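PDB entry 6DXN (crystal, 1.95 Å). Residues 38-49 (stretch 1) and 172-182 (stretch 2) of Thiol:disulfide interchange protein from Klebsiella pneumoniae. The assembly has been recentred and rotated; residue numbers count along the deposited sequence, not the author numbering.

Stretch 1, residues 38-49: AFAERINVDTAI
Stretch 2 172-182: DYDTYAEDMAN

The centre is formed by Ala 177, Ala 48 and Ile 43. Helix 173-182 and helix 45-49 run in broadly the same direction, their axes crossing at -47° and approaching to 8.3 Å, a spacing that small side chains permit. Ala 177 and Ala 48 both point toward the opposing stretch, CB to CB 3.9 Å, and Ala 48 CB also lies 3.7 Å from Ala 177 O, so methyl packs against backbone. Ile 43 (m,t) adds its branch, CG2 lying 4.2 Å from Ala 177 CB and 4.0 Å from Tyr 176 CD1. The register follows: CA of Val 45 is 4.6 Å from CA of Ala 177, and one turn later CA of Ile 49 is 4.4 Å from CA of Ala 181, whose CB sits 3.8 Å from Ile 49 CA.

Branched and longer side chains fill the flank. Selenomethionine Met 180 (chi1 t, chi2 p, chi3 p) places CG 3.4 Å from Val 45 CG1 and 3.7 Å from Ile 49 CD1; Val 45 is t, Ile 49 m,t. The flexible Met 180 chain then carries CE to the edge of the Phe 39 ring, 3.9 Å from Phe 39 CE2. Phe 39 (chi1 m, chi2 48°) starts sideways, but its ring reaches Tyr 176 (chi1 t, chi2 -83°), Phe 39 CZ to Tyr 176 CE1 4.0 Å. Val 45 CG2 meets the edge of the Tyr 176 ring, 3.9 Å from Tyr 176 CE1.

Ala 38 O, in the first helix, accepts from Arg 42 N at 2.8 Å and Ile 43 N at 2.6 Å as the chain turns toward helix 45-49; Asn 44 has phi/psi 65/47. Ile 43 also packs against Tyr 173 (chi1 m, chi2 -50°), Ile 43 CG1 to Tyr 173 CD1 3.8 Å.

Farther out, Arg 42, extended through chi1 and chi2 (both t) and bent at chi3 (m), lays its aliphatic CD 4.4 Å from Tyr 173 CE2. No hydrogen bond crosses the stretches. Asp 172 (chi1 p) caps its own helix: OD1 accepts from Thr 175 N at 3.1 Å and Thr 175 OG1 at 2.9 Å, satisfying a free amide.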

ATOM      1  N   ALA A  38       9.661  -5.753   0.004  1.00 12.70           N
ATOM      2  CA  ALA A  38       9.879  -6.777  -1.042  1.00 13.88           C
ATOM      3  C   ALA A  38       8.756  -6.716  -2.095  1.00 13.97           C
ATOM      4  O   ALA A  38       9.007  -6.848  -3.303  1.00 13.23           O
ATOM      5  CB  ALA A  38       9.986  -8.148  -0.407  1.00 13.12           C
ATOM      6  N   PHE A  39       7.528  -6.475  -1.637  1.00 14.27           N
ATOM      7  CA  PHE A  39       6.364  -6.384  -2.536  1.00 16.11           C
ATOM      8  C   PHE A  39       6.487  -5.188  -3.495  1.00 16.80           C
ATOM      9  O   PHE A  39       6.013  -5.246  -4.638  1.00 16.06           O
ATOM     10  CB  PHE A  39       5.082  -6.346  -1.704  1.00 15.67           C
ATOM     11  CG  PHE A  39       4.531  -7.710  -1.395  1.00 16.10           C
ATOM     12  CD1 PHE A  39       5.350  -8.722  -0.915  1.00 14.84           C
ATOM     13  CD2 PHE A  39       3.184  -7.980  -1.570  1.00 14.89           C
ATOM     14  CE1 PHE A  39       4.840  -9.986  -0.660  1.00 15.25           C
ATOM     15  CE2 PHE A  39       2.675  -9.239  -1.290  1.00 15.00           C
ATOM     16  CZ  PHE A  39       3.504 -10.236  -0.832  1.00 15.41           C
ATOM     17  N   ALA A  40       7.152  -4.124  -3.043  1.00 16.73           N
ATOM     18  CA  ALA A  40       7.279  -2.928  -3.859  1.00 17.74           C
ATOM     19  C   ALA A  40       8.599  -2.881  -4.638  1.00 18.15           C
ATOM     20  O   ALA A  40       8.667  -2.157  -5.629  1.00 18.60           O
ATOM     21  CB  ALA A  40       7.157  -1.706  -2.982  1.00 17.37           C
ATOM     22  N   GLU A  41       9.621  -3.651  -4.222  1.00 18.75           N
ATOM     23  CA  GLU A  41      10.960  -3.495  -4.840  1.00 19.85           C
ATOM     24  C   GLU A  41      11.648  -4.825  -5.204  1.00 20.89           C
ATOM     25  O   GLU A  41      12.427  -4.844  -6.162  1.00 26.54           O
ATOM     26  CB  GLU A  41      11.826  -2.667  -3.874  1.00 20.28           C
ATOM     27  CG  GLU A  41      13.237  -2.366  -4.367  1.00 20.40           C
ATOM     28  CD  GLU A  41      14.267  -3.475  -4.191  1.00 20.01           C
ATOM     29  OE1 GLU A  41      14.086  -4.322  -3.294  1.00 21.10           O
ATOM     30  OE2 GLU A  41      15.245  -3.498  -4.964  1.00 21.17           O
ATOM     31  N   ARG A  42      11.399  -5.909  -4.458  1.00 20.98           N
ATOM     32  CA  ARG A  42      12.104  -7.199  -4.716  1.00 21.28           C
ATOM     33  C   ARG A  42      11.224  -8.170  -5.512  1.00 20.51           C
ATOM     34  O   ARG A  42      11.609  -8.592  -6.595  1.00 19.85           O
ATOM     35  CB  ARG A  42      12.547  -7.884  -3.416  1.00 21.60           C
ATOM     36  CG  ARG A  42      13.280  -9.203  -3.630  1.00 22.12           C
ATOM     37  CD  ARG A  42      13.683  -9.911  -2.345  1.00 23.74           C
ATOM     38  NE  ARG A  42      14.522  -9.068  -1.500  1.00 22.72           N
ATOM     39  CZ  ARG A  42      15.823  -8.881  -1.681  1.00 24.40           C
ATOM     40  NH1 ARG A  42      16.438  -9.479  -2.688  1.00 23.39           N
ATOM     41  NH2 ARG A  42      16.502  -8.089  -0.863  1.00 22.18           N
ATOM     42  N   ILE A  43      10.096  -8.572  -4.918  1.00 20.67           N
ATOM     43  CA  ILE A  43       9.140  -9.492  -5.547  1.00 22.37           C
ATOM     44  C   ILE A  43       8.437  -8.747  -6.684  1.00 21.96           C
ATOM     45  O   ILE A  43       8.125  -9.328  -7.723  1.00 23.31           O
ATOM     46  CB  ILE A  43       8.117 -10.037  -4.530  1.00 22.73           C
ATOM     47  CG1 ILE A  43       8.798 -10.674  -3.316  1.00 25.19           C
ATOM     48  CG2 ILE A  43       7.150 -11.005  -5.212  1.00 24.77           C
ATOM     49  CD1 ILE A  43       7.839 -11.147  -2.250  1.00 25.49           C
ATOM     50  N   ASN A  44       8.180  -7.455  -6.452  1.00 20.99           N
ATOM     51  CA  ASN A  44       7.519  -6.612  -7.431  1.00 20.66           C
ATOM     52  C   ASN A  44       6.088  -7.121  -7.657  1.00 18.85           C
ATOM     53  O   ASN A  44       5.621  -7.271  -8.789  1.00 16.35           O
ATOM     54  CB  ASN A  44       8.363  -6.463  -8.699  1.00 21.53           C
ATOM     55  CG  ASN A  44       9.540  -5.539  -8.469  1.00 23.83           C
ATOM     56  OD1 ASN A  44       9.379  -4.465  -7.886  1.00 26.31           O
ATOM     57  ND2 ASN A  44      10.716  -5.937  -8.924  1.00 23.38           N
ATOM     58  N   VAL A  45       5.409  -7.391  -6.539  1.00 17.20           N
ATOM     59  CA  VAL A  45       4.020  -7.778  -6.559  1.00 17.39           C
ATOM     60  C   VAL A  45       3.205  -6.566  -7.027  1.00 15.17           C
ATOM     61  O   VAL A  45       2.212  -6.713  -7.730  1.00 14.33           O
ATOM     62  CB  VAL A  45       3.542  -8.227  -5.164  1.00 17.72           C
ATOM     63  CG1 VAL A  45       2.036  -8.390  -5.103  1.00 17.27           C
ATOM     64  CG2 VAL A  45       4.244  -9.487  -4.696  1.00 19.22           C
ATOM     65  N   ASP A  46       3.655  -5.368  -6.632  1.00 15.08           N
ATOM     66  CA  ASP A  46       2.918  -4.120  -6.923  1.00 15.10           C
ATOM     67  C   ASP A  46       2.909  -3.803  -8.425  1.00 15.31           C
ATOM     68  O   ASP A  46       1.873  -3.441  -8.953  1.00 14.43           O
ATOM     69  CB  ASP A  46       3.476  -2.937  -6.132  1.00 14.62           C
ATOM     70  CG  ASP A  46       3.148  -2.943  -4.648  1.00 14.67           C
ATOM     71  OD1 ASP A  46       2.374  -3.817  -4.202  1.00 15.65           O
ATOM     72  OD2 ASP A  46       3.650  -2.058  -3.958  1.00 14.87           O
ATOM     73  N   THR A  47       4.065  -3.896  -9.095  1.00 16.81           N
ATOM     74  CA  THR A  47       4.111  -3.614 -10.559  1.00 17.60           C
ATOM     75  C   THR A  47       3.298  -4.677 -11.317  1.00 17.77           C
ATOM     76  O   THR A  47       2.542  -4.361 -12.256  1.00 16.75           O
ATOM     77  CB  THR A  47       5.557  -3.529 -11.069  1.00 19.88           C
ATOM     78  OG1 THR A  47       6.191  -2.434 -10.409  1.00 21.41           O
ATOM     79  CG2 THR A  47       5.660  -3.317 -12.565  1.00 18.95           C
ATOM     80  N   ALA A  48       3.444  -5.935 -10.895  1.00 15.70           N
ATOM     81  CA  ALA A  48       2.739  -7.058 -11.533  1.00 15.70           C
ATOM     82  C   ALA A  48       1.228  -6.779 -11.561  1.00 15.86           C
ATOM     83  O   ALA A  48       0.572  -6.851 -12.618  1.00 16.47           O
ATOM     84  CB  ALA A  48       3.065  -8.341 -10.804  1.00 15.67           C
ATOM     85  N   ILE A  49       0.679  -6.443 -10.394  1.00 16.04           N
ATOM     86  CA  ILE A  49      -0.742  -6.130 -10.248  1.00 16.67           C
ATOM     87  C   ILE A  49      -1.132  -4.947 -11.154  1.00 16.56           C
ATOM     88  O   ILE A  49      -2.126  -5.039 -11.895  1.00 17.16           O
ATOM     89  CB  ILE A  49      -1.075  -5.865  -8.762  1.00 16.02           C
ATOM     90  CG1 ILE A  49      -0.901  -7.132  -7.919  1.00 15.89           C
ATOM     91  CG2 ILE A  49      -2.480  -5.290  -8.604  1.00 16.45           C
ATOM     92  CD1 ILE A  49      -0.996  -6.907  -6.426  1.00 15.83           C
ATOM     93  N   ASP A 172       9.002 -19.494  -7.625  1.00 23.48           N
ATOM     94  CA  ASP A 172       9.945 -18.375  -7.476  1.00 23.62           C
ATOM     95  C   ASP A 172       9.130 -17.075  -7.380  1.00 21.32           C
ATOM     96  O   ASP A 172       7.901 -17.092  -7.525  1.00 17.53           O
ATOM     97  CB  ASP A 172      11.032 -18.380  -8.556  1.00 23.65           C
ATOM     98  CG  ASP A 172      10.639 -17.733  -9.865  1.00 24.30           C
ATOM     99  OD1 ASP A 172       9.431 -17.682 -10.158  1.00 22.86           O
ATOM    100  OD2 ASP A 172      11.557 -17.243 -10.560  1.00 24.38           O
ATOM    101  N   TYR A 173       9.823 -15.953  -7.153  1.00 20.10           N
ATOM    102  CA  TYR A 173       9.140 -14.673  -6.892  1.00 22.30           C
ATOM    103  C   TYR A 173       8.374 -14.140  -8.109  1.00 20.73           C
ATOM    104  O   TYR A 173       7.335 -13.511  -7.926  1.00 21.37           O
ATOM    105  CB  TYR A 173      10.114 -13.612  -6.370  1.00 20.69           C
ATOM    106  CG  TYR A 173      10.732 -13.913  -5.028  1.00 22.45           C
ATOM    107  CD1 TYR A 173       9.953 -14.289  -3.941  1.00 21.01           C
ATOM    108  CD2 TYR A 173      12.092 -13.746  -4.819  1.00 23.94           C
ATOM    109  CE1 TYR A 173      10.517 -14.557  -2.706  1.00 23.90           C
ATOM    110  CE2 TYR A 173      12.670 -13.990  -3.585  1.00 24.82           C
ATOM    111  CZ  TYR A 173      11.882 -14.401  -2.525  1.00 25.02           C
ATOM    112  OH  TYR A 173      12.464 -14.653  -1.319  1.00 23.70           O
ATOM    113  N   ASP A 174       8.909 -14.352  -9.319  1.00 21.78           N
ATOM    114  CA  ASP A 174       8.295 -13.865 -10.564  1.00 23.09           C
ATOM    115  C   ASP A 174       6.937 -14.554 -10.753  1.00 23.56           C
ATOM    116  O   ASP A 174       5.936 -13.901 -11.077  1.00 25.10           O
ATOM    117  CB  ASP A 174       9.232 -14.080 -11.759  1.00 24.64           C
ATOM    118  CG  ASP A 174      10.559 -13.339 -11.638  1.00 28.80           C
ATOM    119  OD1 ASP A 174      10.644 -12.441 -10.784  1.00 27.78           O
ATOM    120  OD2 ASP A 174      11.500 -13.668 -12.394  1.00 31.74           O
ATOM    121  N   THR A 175       6.914 -15.865 -10.504  1.00 22.19           N
ATOM    122  CA  THR A 175       5.705 -16.667 -10.648  1.00 22.09           C
ATOM    123  C   THR A 175       4.709 -16.252  -9.559  1.00 20.38           C
ATOM    124  O   THR A 175       3.507 -16.118  -9.819  1.00 16.63           O
ATOM    125  CB  THR A 175       6.042 -18.164 -10.617  1.00 21.84           C
ATOM    126  OG1 THR A 175       7.016 -18.410 -11.636  1.00 20.39           O
ATOM    127  CG2 THR A 175       4.834 -19.050 -10.833  1.00 23.80           C
ATOM    128  N   TYR A 176       5.233 -16.023  -8.348  1.00 19.42           N
ATOM    129  CA  TYR A 176       4.407 -15.611  -7.221  1.00 17.29           C
ATOM    130  C   TYR A 176       3.682 -14.296  -7.546  1.00 17.92           C
ATOM    131  O   TYR A 176       2.457 -14.180  -7.340  1.00 16.43           O
ATOM    132  CB  TYR A 176       5.237 -15.453  -5.942  1.00 17.24           C
ATOM    133  CG  TYR A 176       4.408 -14.956  -4.787  1.00 16.75           C
ATOM    134  CD1 TYR A 176       4.154 -13.602  -4.641  1.00 16.62           C
ATOM    135  CD2 TYR A 176       3.829 -15.828  -3.880  1.00 15.93           C
ATOM    136  CE1 TYR A 176       3.366 -13.124  -3.608  1.00 16.51           C
ATOM    137  CE2 TYR A 176       3.047 -15.365  -2.834  1.00 16.01           C
ATOM    138  CZ  TYR A 176       2.805 -14.006  -2.706  1.00 15.56           C
ATOM    139  OH  TYR A 176       2.027 -13.512  -1.702  1.00 15.02           O
ATOM    140  N   ALA A 177       4.445 -13.307  -8.034  1.00 17.37           N
ATOM    141  CA  ALA A 177       3.908 -11.987  -8.361  1.00 17.13           C
ATOM    142  C   ALA A 177       2.806 -12.114  -9.425  1.00 16.79           C
ATOM    143  O   ALA A 177       1.774 -11.468  -9.318  1.00 15.39           O
ATOM    144  CB  ALA A 177       5.015 -11.068  -8.819  1.00 17.36           C
ATOM    145  N   GLU A 178       3.041 -12.966 -10.429  1.00 18.09           N
ATOM    146  CA  GLU A 178       2.067 -13.179 -11.506  1.00 19.53           C
ATOM    147  C   GLU A 178       0.789 -13.806 -10.932  1.00 17.52           C
ATOM    148  O   GLU A 178      -0.306 -13.418 -11.316  1.00 15.93           O
ATOM    149  CB  GLU A 178       2.629 -14.075 -12.610  1.00 21.57           C
ATOM    150  CG  GLU A 178       1.707 -14.185 -13.826  1.00 24.72           C
ATOM    151  CD  GLU A 178       2.135 -15.188 -14.887  1.00 27.40           C
ATOM    152  OE1 GLU A 178       2.639 -16.268 -14.508  1.00 29.71           O
ATOM    153  OE2 GLU A 178       1.972 -14.882 -16.098  1.00 28.71           O
ATOM    154  N   ASP A 179       0.956 -14.744  -9.994  1.00 16.75           N
ATOM    155  CA  ASP A 179      -0.152 -15.498  -9.375  1.00 17.26           C
ATOM    156  C   ASP A 179      -0.994 -14.544  -8.517  1.00 16.63           C
ATOM    157  O   ASP A 179      -2.219 -14.684  -8.423  1.00 14.99           O
ATOM    158  CB  ASP A 179       0.384 -16.686  -8.561  1.00 16.96           C
ATOM    159  CG  ASP A 179      -0.604 -17.833  -8.372  1.00 18.67           C
ATOM    160  OD1 ASP A 179      -1.518 -17.949  -9.201  1.00 17.20           O
ATOM    161  OD2 ASP A 179      -0.433 -18.619  -7.406  1.00 18.14           O
HETATM  162  N   MSE A 180      -0.319 -13.571  -7.888  1.00 17.48           N
HETATM  163  CA  MSE A 180      -0.996 -12.597  -7.052  1.00 16.66           C
HETATM  164  C   MSE A 180      -1.854 -11.704  -7.911  1.00 15.08           C
HETATM  165  O   MSE A 180      -3.014 -11.441  -7.573  1.00 14.07           O
HETATM  166  CB  MSE A 180       0.026 -11.791  -6.250  1.00 18.88           C
HETATM  167  CG  MSE A 180      -0.604 -10.529  -5.678  1.00 19.77           C
HETATM  168 SE   MSE A 180      -1.834 -10.953  -4.210  1.00 27.36          SE
HETATM  169  CE  MSE A 180      -0.496 -11.001  -2.749  1.00 25.76           C
ATOM    170  N   ALA A 181      -1.292 -11.232  -9.032  1.00 14.81           N
ATOM    171  CA  ALA A 181      -2.031 -10.365  -9.961  1.00 14.94           C
ATOM    172  C   ALA A 181      -3.222 -11.134 -10.549  1.00 15.82           C
ATOM    173  O   ALA A 181      -4.286 -10.566 -10.772  1.00 16.27           O
ATOM    174  CB  ALA A 181      -1.124  -9.852 -11.046  1.00 13.93           C
ATOM    175  N   ASN A 182      -3.008 -12.426 -10.816  1.00 16.83           N
ATOM    176  CA  ASN A 182      -4.070 -13.290 -11.354  1.00 17.06           C
ATOM    177  C   ASN A 182      -5.205 -13.398 -10.325  1.00 16.26           C
ATOM    178  O   ASN A 182      -6.371 -13.207 -10.676  1.00 15.44           O
ATOM    179  CB  ASN A 182      -3.527 -14.657 -11.775  1.00 17.69           C
ATOM    180  CG  ASN A 182      -2.758 -14.618 -13.079  1.00 18.17           C
ATOM    181  OD1 ASN A 182      -2.919 -13.699 -13.880  1.00 19.13           O
ATOM    182  ND2 ASN A 182      -1.944 -15.629 -13.316  1.00 17.70           N
TER